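Local atomic coordinates of transcriptional regulator, LacI family (Arthrobacter sp., PDB entry 4RKQ), a protein that probably regulates transcription in response to a small sugar-like effector, bound between the two lobes of a periplasmic-binding-protein-like domain. Residues Ala14-Gly19 with Arg44-Val49; Gly76-Tyr81 with Arg92-Leu97; His130-Glu135 with Pro190-Ile195. One frame throughout, in Å; residues are numbered along the deposited sequence.

Contact 1. Residues Ala14-Gly19 with Arg44-Val49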
# COMPACT_ATOMS: atom_id res chain seq x y z
N ALA A 14 -16.61 17.83 21.11
CA ALA A 14 -15.32 17.13 21.23
C ALA A 14 -15.45 15.69 20.71
O ALA A 14 -16.41 14.99 21.04
CB ALA A 14 -14.83 17.15 22.67
N ARG A 15 -14.47 15.26 19.94
CA ARG A 15 -14.60 14.06 19.12
C ARG A 15 -13.83 12.90 19.69
O ARG A 15 -12.77 13.09 20.28
CB ARG A 15 -14.10 14.32 17.70
CG ARG A 15 -14.81 15.45 16.97
CD ARG A 15 -16.33 15.28 17.01
NE ARG A 15 -17.05 16.41 16.40
CZ ARG A 15 -17.30 16.54 15.11
NH1 ARG A 15 -16.87 15.63 14.24
NH2 ARG A 15 -17.95 17.61 14.67
N THR A 16 -14.38 11.72 19.48
CA THR A 16 -13.69 10.49 19.74
C THR A 16 -12.44 10.38 18.91
O THR A 16 -12.40 10.75 17.74
CB THR A 16 -14.61 9.31 19.44
OG1 THR A 16 -15.65 9.32 20.38
CG2 THR A 16 -13.86 7.96 19.51
N SER A 17 -11.38 9.88 19.53
CA SER A 17 -10.12 9.71 18.88
C SER A 17 -9.75 8.25 18.97
O SER A 17 -9.79 7.68 20.03
CB SER A 17 -9.06 10.56 19.61
OG SER A 17 -7.78 10.23 19.09
N VAL A 18 -9.38 7.66 17.84
CA VAL A 18 -9.07 6.26 17.73
C VAL A 18 -7.66 6.06 17.15
O VAL A 18 -7.24 6.73 16.20
CB VAL A 18 -10.06 5.51 16.83
CG1 VAL A 18 -9.72 4.04 16.84
CG2 VAL A 18 -11.45 5.66 17.39
N GLY A 19 -6.91 5.19 17.80
CA GLY A 19 -5.56 4.83 17.30
C GLY A 19 -5.60 3.53 16.53
O GLY A 19 -6.29 2.60 16.91
N ARG A 44 -17.93 8.83 10.91
CA ARG A 44 -18.59 9.02 12.20
C ARG A 44 -18.14 10.28 12.89
O ARG A 44 -18.56 10.55 14.06
CB ARG A 44 -18.35 7.82 13.12
CG ARG A 44 -18.82 6.47 12.60
CD ARG A 44 -18.77 5.45 13.71
NE ARG A 44 -19.80 5.73 14.71
CZ ARG A 44 -21.03 5.21 14.65
NH1 ARG A 44 -21.37 4.38 13.66
NH2 ARG A 44 -21.91 5.52 15.59
N GLY A 45 -17.32 11.09 12.24
CA GLY A 45 -16.80 12.33 12.85
C GLY A 45 -15.64 12.13 13.81
O GLY A 45 -15.32 13.01 14.59
N TRP A 46 -15.09 10.93 13.80
CA TRP A 46 -13.97 10.58 14.68
C TRP A 46 -12.61 11.06 14.10
O TRP A 46 -12.45 11.18 12.89
CB TRP A 46 -13.95 9.08 14.85
CG TRP A 46 -15.06 8.50 15.57
CD1 TRP A 46 -16.11 9.16 16.18
CD2 TRP A 46 -15.22 7.11 15.88
NE1 TRP A 46 -16.92 8.24 16.81
CE2 TRP A 46 -16.42 6.98 16.61
CE3 TRP A 46 -14.49 5.95 15.56
CZ2 TRP A 46 -16.88 5.76 17.07
CZ3 TRP A 46 -14.97 4.73 15.97
CH2 TRP A 46 -16.14 4.65 16.75
N HIS A 47 -11.65 11.33 14.98
CA HIS A 47 -10.25 11.55 14.60
C HIS A 47 -9.57 10.18 14.62
O HIS A 47 -9.86 9.37 15.51
CB HIS A 47 -9.51 12.33 15.71
CG HIS A 47 -10.01 13.71 15.99
ND1 HIS A 47 -9.93 14.74 15.08
CD2 HIS A 47 -10.47 14.26 17.14
CE1 HIS A 47 -10.38 15.85 15.64
NE2 HIS A 47 -10.72 15.59 16.89
N VAL A 48 -8.63 9.93 13.70
CA VAL A 48 -7.87 8.68 13.68
C VAL A 48 -6.38 9.02 13.47
O VAL A 48 -6.02 9.88 12.64
CB VAL A 48 -8.28 7.73 12.54
CG1 VAL A 48 -7.50 6.42 12.59
CG2 VAL A 48 -9.77 7.42 12.58
N VAL A 49 -5.53 8.37 14.23
CA VAL A 49 -4.08 8.43 14.01
C VAL A 49 -3.51 7.00 13.85
O VAL A 49 -3.89 6.06 14.57
CB VAL A 49 -3.34 9.13 15.14
CG1 VAL A 49 -3.56 10.64 15.05
CG2 VAL A 49 -3.78 8.60 16.50
O HOH W 1 -12.39 17.05 18.99

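Contact 2. Residues Gly76-Tyr81 with Arg92-Leu97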
# COMPACT_ATOMS: atom_id res chain seq x y z
N GLY A 76 -6.08 -2.61 16.24
CA GLY A 76 -4.75 -2.98 15.77
C GLY A 76 -4.45 -4.44 15.52
O GLY A 76 -5.13 -5.34 16.01
N TYR A 77 -3.40 -4.63 14.73
CA TYR A 77 -2.72 -5.90 14.60
C TYR A 77 -1.49 -5.76 15.48
O TYR A 77 -0.58 -5.00 15.19
CB TYR A 77 -2.32 -6.13 13.16
CG TYR A 77 -3.42 -6.61 12.26
CD1 TYR A 77 -4.37 -5.71 11.71
CD2 TYR A 77 -3.53 -7.94 11.95
CE1 TYR A 77 -5.37 -6.17 10.87
CE2 TYR A 77 -4.52 -8.39 11.12
CZ TYR A 77 -5.42 -7.52 10.58
OH TYR A 77 -6.40 -8.03 9.78
N LEU A 78 -1.46 -6.48 16.60
CA LEU A 78 -0.44 -6.21 17.62
C LEU A 78 0.68 -7.24 17.72
O LEU A 78 1.58 -7.09 18.57
CB LEU A 78 -1.09 -6.05 18.98
CG LEU A 78 -2.07 -4.86 19.09
CD1 LEU A 78 -2.36 -4.72 20.54
CD2 LEU A 78 -1.51 -3.56 18.53
N GLY A 79 0.64 -8.27 16.89
CA GLY A 79 1.72 -9.28 16.85
C GLY A 79 1.92 -10.06 18.13
O GLY A 79 3.04 -10.42 18.46
N GLY A 80 0.84 -10.28 18.87
CA GLY A 80 0.86 -11.12 20.07
C GLY A 80 0.80 -10.37 21.39
O GLY A 80 0.83 -10.99 22.42
N TYR A 81 0.68 -9.03 21.36
CA TYR A 81 0.69 -8.24 22.59
C TYR A 81 -0.68 -7.76 23.06
O TYR A 81 -0.76 -6.83 23.87
CB TYR A 81 1.64 -7.03 22.42
CG TYR A 81 3.09 -7.39 22.44
CD1 TYR A 81 3.75 -7.62 23.65
CD2 TYR A 81 3.80 -7.57 21.27
CE1 TYR A 81 5.09 -7.96 23.68
CE2 TYR A 81 5.15 -7.94 21.28
CZ TYR A 81 5.78 -8.13 22.49
OH TYR A 81 7.08 -8.48 22.55
N ARG A 92 -9.96 1.84 28.35
CA ARG A 92 -9.99 2.29 26.96
C ARG A 92 -9.91 1.02 26.07
O ARG A 92 -9.00 0.23 26.19
CB ARG A 92 -8.84 3.28 26.66
CG ARG A 92 -8.80 4.51 27.55
CD ARG A 92 -7.51 5.31 27.43
NE ARG A 92 -6.44 4.61 28.13
CZ ARG A 92 -5.30 5.16 28.50
NH1 ARG A 92 -5.03 6.44 28.20
NH2 ARG A 92 -4.38 4.41 29.11
N PRO A 93 -10.92 0.79 25.24
CA PRO A 93 -11.04 -0.51 24.58
C PRO A 93 -10.00 -0.74 23.48
O PRO A 93 -9.68 0.19 22.71
CB PRO A 93 -12.47 -0.49 23.98
CG PRO A 93 -12.92 0.92 24.03
CD PRO A 93 -12.11 1.65 25.06
N LEU A 94 -9.40 -1.92 23.53
CA LEU A 94 -8.61 -2.44 22.44
C LEU A 94 -9.44 -3.44 21.64
O LEU A 94 -10.03 -4.36 22.22
CB LEU A 94 -7.38 -3.13 22.99
CG LEU A 94 -6.49 -3.85 22.00
CD1 LEU A 94 -5.85 -2.88 21.01
CD2 LEU A 94 -5.41 -4.59 22.79
N ILE A 95 -9.45 -3.23 20.32
CA ILE A 95 -9.91 -4.23 19.38
C ILE A 95 -8.69 -4.74 18.62
O ILE A 95 -8.11 -4.01 17.83
CB ILE A 95 -10.92 -3.63 18.39
CG1 ILE A 95 -12.13 -3.12 19.21
CG2 ILE A 95 -11.35 -4.69 17.39
CD1 ILE A 95 -13.09 -2.34 18.42
N VAL A 96 -8.35 -5.99 18.83
CA VAL A 96 -7.30 -6.69 18.04
C VAL A 96 -7.81 -7.59 16.96
O VAL A 96 -8.89 -8.17 17.08
CB VAL A 96 -6.37 -7.54 18.95
CG1 VAL A 96 -5.55 -6.66 19.87
CG2 VAL A 96 -7.16 -8.55 19.77
N LEU A 97 -7.03 -7.76 15.91
CA LEU A 97 -7.37 -8.67 14.87
C LEU A 97 -6.34 -9.76 14.73
O LEU A 97 -5.13 -9.54 14.92
CB LEU A 97 -7.42 -7.94 13.53
CG LEU A 97 -8.56 -6.95 13.43
CD1 LEU A 97 -8.20 -5.56 13.97
CD2 LEU A 97 -9.01 -6.89 11.99
O HOH W 2 -1.72 -9.38 14.88

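Contact 3. Residues His130-Glu135 with Pro190-Ile195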
# COMPACT_ATOMS: atom_id res chain seq x y z
N HIS A 130 -0.32 -32.12 -7.60
CA HIS A 130 0.91 -31.92 -6.85
C HIS A 130 0.89 -30.53 -6.22
O HIS A 130 1.34 -29.55 -6.80
CB HIS A 130 2.14 -32.08 -7.72
CG HIS A 130 2.28 -33.45 -8.30
ND1 HIS A 130 2.84 -34.50 -7.60
CD2 HIS A 130 1.93 -33.95 -9.51
CE1 HIS A 130 2.85 -35.58 -8.36
NE2 HIS A 130 2.29 -35.27 -9.52
N ILE A 131 0.33 -30.46 -5.03
CA ILE A 131 0.01 -29.16 -4.40
C ILE A 131 1.14 -28.68 -3.49
O ILE A 131 1.81 -29.49 -2.87
CB ILE A 131 -1.30 -29.27 -3.62
CG1 ILE A 131 -2.41 -29.51 -4.63
CG2 ILE A 131 -1.59 -28.00 -2.83
CD1 ILE A 131 -3.78 -29.77 -4.06
N ALA A 132 1.35 -27.36 -3.40
CA ALA A 132 2.34 -26.84 -2.44
C ALA A 132 1.72 -25.70 -1.68
O ALA A 132 0.87 -25.00 -2.23
CB ALA A 132 3.60 -26.41 -3.14
N TYR A 133 2.06 -25.57 -0.40
CA TYR A 133 1.58 -24.45 0.43
C TYR A 133 2.83 -23.68 0.79
O TYR A 133 3.79 -24.26 1.24
CB TYR A 133 0.88 -24.90 1.72
CG TYR A 133 0.53 -23.72 2.60
CD1 TYR A 133 -0.42 -22.79 2.21
CD2 TYR A 133 1.20 -23.51 3.81
CE1 TYR A 133 -0.71 -21.68 3.01
CE2 TYR A 133 0.90 -22.43 4.61
CZ TYR A 133 -0.05 -21.52 4.22
OH TYR A 133 -0.30 -20.44 5.05
N LEU A 134 2.80 -22.39 0.56
CA LEU A 134 3.92 -21.55 0.87
C LEU A 134 3.56 -20.76 2.13
O LEU A 134 2.67 -19.94 2.12
CB LEU A 134 4.21 -20.62 -0.31
CG LEU A 134 5.14 -19.46 0.02
CD1 LEU A 134 6.50 -19.95 0.49
CD2 LEU A 134 5.23 -18.58 -1.20
N GLU A 135 4.33 -20.98 3.17
CA GLU A 135 4.05 -20.49 4.51
C GLU A 135 4.92 -19.26 4.75
O GLU A 135 6.04 -19.21 4.30
CB GLU A 135 4.46 -21.61 5.49
CG GLU A 135 4.44 -21.31 6.97
CD GLU A 135 3.04 -21.16 7.48
OE1 GLU A 135 2.36 -20.23 7.01
OE2 GLU A 135 2.62 -21.96 8.34
N PRO A 190 9.28 -29.88 -10.44
CA PRO A 190 8.68 -29.35 -11.66
C PRO A 190 7.24 -29.78 -11.93
O PRO A 190 6.52 -29.12 -12.71
CB PRO A 190 9.61 -29.84 -12.78
CG PRO A 190 10.42 -30.94 -12.17
CD PRO A 190 10.50 -30.67 -10.71
N GLU A 191 6.83 -30.88 -11.30
CA GLU A 191 5.48 -31.40 -11.42
C GLU A 191 4.41 -30.52 -10.71
O GLU A 191 3.20 -30.68 -10.96
CB GLU A 191 5.46 -32.86 -10.89
CG GLU A 191 5.68 -33.10 -9.38
CD GLU A 191 7.14 -33.11 -8.92
OE1 GLU A 191 8.02 -32.59 -9.63
OE2 GLU A 191 7.43 -33.63 -7.82
N THR A 192 4.86 -29.58 -9.87
CA THR A 192 3.93 -28.79 -9.05
C THR A 192 2.88 -28.15 -9.91
O THR A 192 3.19 -27.41 -10.84
CB THR A 192 4.73 -27.71 -8.27
OG1 THR A 192 5.73 -28.35 -7.51
CG2 THR A 192 3.85 -26.90 -7.31
N ASP A 193 1.61 -28.42 -9.63
CA ASP A 193 0.60 -27.81 -10.44
C ASP A 193 -0.44 -27.01 -9.64
O ASP A 193 -1.41 -26.52 -10.20
CB ASP A 193 -0.08 -28.85 -11.32
CG ASP A 193 -0.75 -29.94 -10.53
OD1 ASP A 193 -0.46 -29.99 -9.32
OD2 ASP A 193 -1.57 -30.73 -11.10
N GLY A 194 -0.25 -26.85 -8.34
CA GLY A 194 -1.13 -25.92 -7.61
C GLY A 194 -0.44 -25.40 -6.39
O GLY A 194 0.13 -26.18 -5.66
N ILE A 195 -0.49 -24.08 -6.18
CA ILE A 195 0.21 -23.44 -5.07
C ILE A 195 -0.72 -22.52 -4.30
O ILE A 195 -1.32 -21.61 -4.90
CB ILE A 195 1.43 -22.66 -5.55
CG1 ILE A 195 2.46 -23.61 -6.19
CG2 ILE A 195 2.08 -21.91 -4.38
CD1 ILE A 195 3.68 -22.93 -6.75

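Contact 1. Residues Ala14-Gly19 with Arg44-Val49
Main-chain hydrogen bonds set the frame of this parallel pairing, in which strands 17-22 and 47-52, linked by helix 29-43, form a right-handed beta-alpha-beta unit of the N-terminal Rossmann-like lobe. His47 N donates to Thr16 O (2.9 Å), nearly along the C=O axis; Val18 N then reaches His47 O, and Val49 N returns to Val18 O, so Ser17 pairs with His47 and Val18 with Val48. CA-H...O contacts lie between these bonds, the shortest from Val48 CA to Val18 O at 3.2 Å.

Ahead of the strands a side chain adds a fourth bond. Gly45, at positive phi, ends helix 29-43 in a Schellman motif, and its carbonyl O takes Arg15 NH1 at 3.1 Å, on a lone pair and exactly in the guanidinium plane. The Arg15 chain bends at chi2 (-52°) to get there, while its NE and NH2 bind the carbonyls of Gly13 and Gln12 respectively. A water accepts from Arg15 N and also hydrogen-bonds His47 NE2 at the ring edge.

Apolar contact centres on the Trp46 indole. Thr16 lies alongside it, its CB 3.7 Å from the centroid of the five-membered ring in a CH-pi contact, its CG2 over the middle of the indole; the Arg44 CD methylene covers the opposite face near the rim. Val18 CG2 meets Trp46 CE3 obliquely at 3.6 Å, and Leu257 of helix 246-262 touches both side chains. On the sheet face of Ser17, the His47 ring lies nearly parallel to that of His66 of the second subunit.

Gly45 O lies at the C-terminal end of helix 29-43, where the partial negative charge would probably suit the arginine cation; the Arg15 NH1 to Gly45 O bond ties the segment before strand 17-22 to that helix end.

Contact 2. Residues Gly76-Tyr81 with Arg92-Leu97
Gly76 makes the single beta bridge between segment 76-81 and strand 94-97: it pairs in parallel with Val96, their CA atoms 5.0 Å apart. Both its polar backbone atoms are used. Gly76 N donates to Ile95 O at 2.9 Å, nearly along the C=O axis, and Gly76 O accepts from Leu97 N at 3.1 Å. Further on, at Gly79, a water accepts from the backbone N and donates weakly to Leu97 O.

Two apolar contacts accompany the backbone pairing. The Tyr77 ring, with CG anti to the carbonyl carbon (chi1 -79°), lays one face on Leu97, whose CB stands 3.8 Å from the ring centroid in a CH-pi contact displaced toward the CZ rim. Leu97 CD2 reaches on to Tyr77 OH, a hydroxyl hydrogen-bonded to that of Tyr29. On the Val96 side of the sheet, Leu78 points CD1 tip to tip at Leu94 CD2 (3.8 Å), and the same methyl meets Val96 CG1 at 3.8 Å, the two side chains crossing at about a right angle.

Helix 82-89, with Tyr81 as its N-cap, lies over this leucine-valine cluster through Ala82, Ala85 and Leu89. Leu97 instead faces Val249 of helix 246-262, the Tyr77 ring meets Phe30 and Phe33 of helix 29-43 edge-to-face, and strand 106-110 pairs with strand 94-97 through Gly106.

Contact 3. Residues His130-Glu135 with Pro190-Ile195
A parallel strand pairing in the second Rossmann-like lobe of this periplasmic-binding-protein fold, this contact joins strands 131-136 and 194-197. Strand 166-171 continues the sheet beyond strand 131-136. Ile131 pairs with Gly194 and Ala132 with Ile195; Ala132 N donates to Gly194 O at 2.8 Å, nearly along the C=O axis. The sheet face of Ala132 and Ile195 is covered by helices: Phe185 of helix 175-188 touches Ala132 and Thr192, and Val206 of helix 200-212 touches Ile195.

Next to this pairing, Asp193 grips the His130 backbone twice. Its own N donates to His130 O (3.1 Å), while His130 N donates to Asp193 OD1 at only 2.7 Å. The carboxylate is brought there by chi1 of 61°, which sets CG between the backbone N and the carbonyl carbon. OD2 accepts from Gln129 N, so both oxygens bind successive amides; these bonds would probably favour the ionised carboxylate.

At the exposed margin the His130 ring lies across the bent Glu191 chain, ring and carboxylate planes nearly perpendicular. From CG the Glu191 carboxylate turns away from the imidazole and makes no bond to it, and OE2 holds a weak bond to His189 ND1. What touches the ring is the methylene: Glu191 CG sits over its centre, 3.6 Å from the centroid and 13° off the normal.

Contacts 1, 2 and 3 follow one another along the chain, each closing before the next opens, and all involve parallel strands. Contacts 1 and 2 belong to the N-terminal lobe, their centres about 17 Å apart; strands 17-22 and 73-76 run between their outer strands, 47-52 and 94-97, and helix 246-262 touches both. Contact 3 lies across the chain's centre in the other lobe, with its centre about 45 Å from that of contact 1 and 34 Å from that of contact 2. Similar parallel pairings thus recur in two lobes, as in LacI-family regulators, whose effector typically binds in the cleft between them.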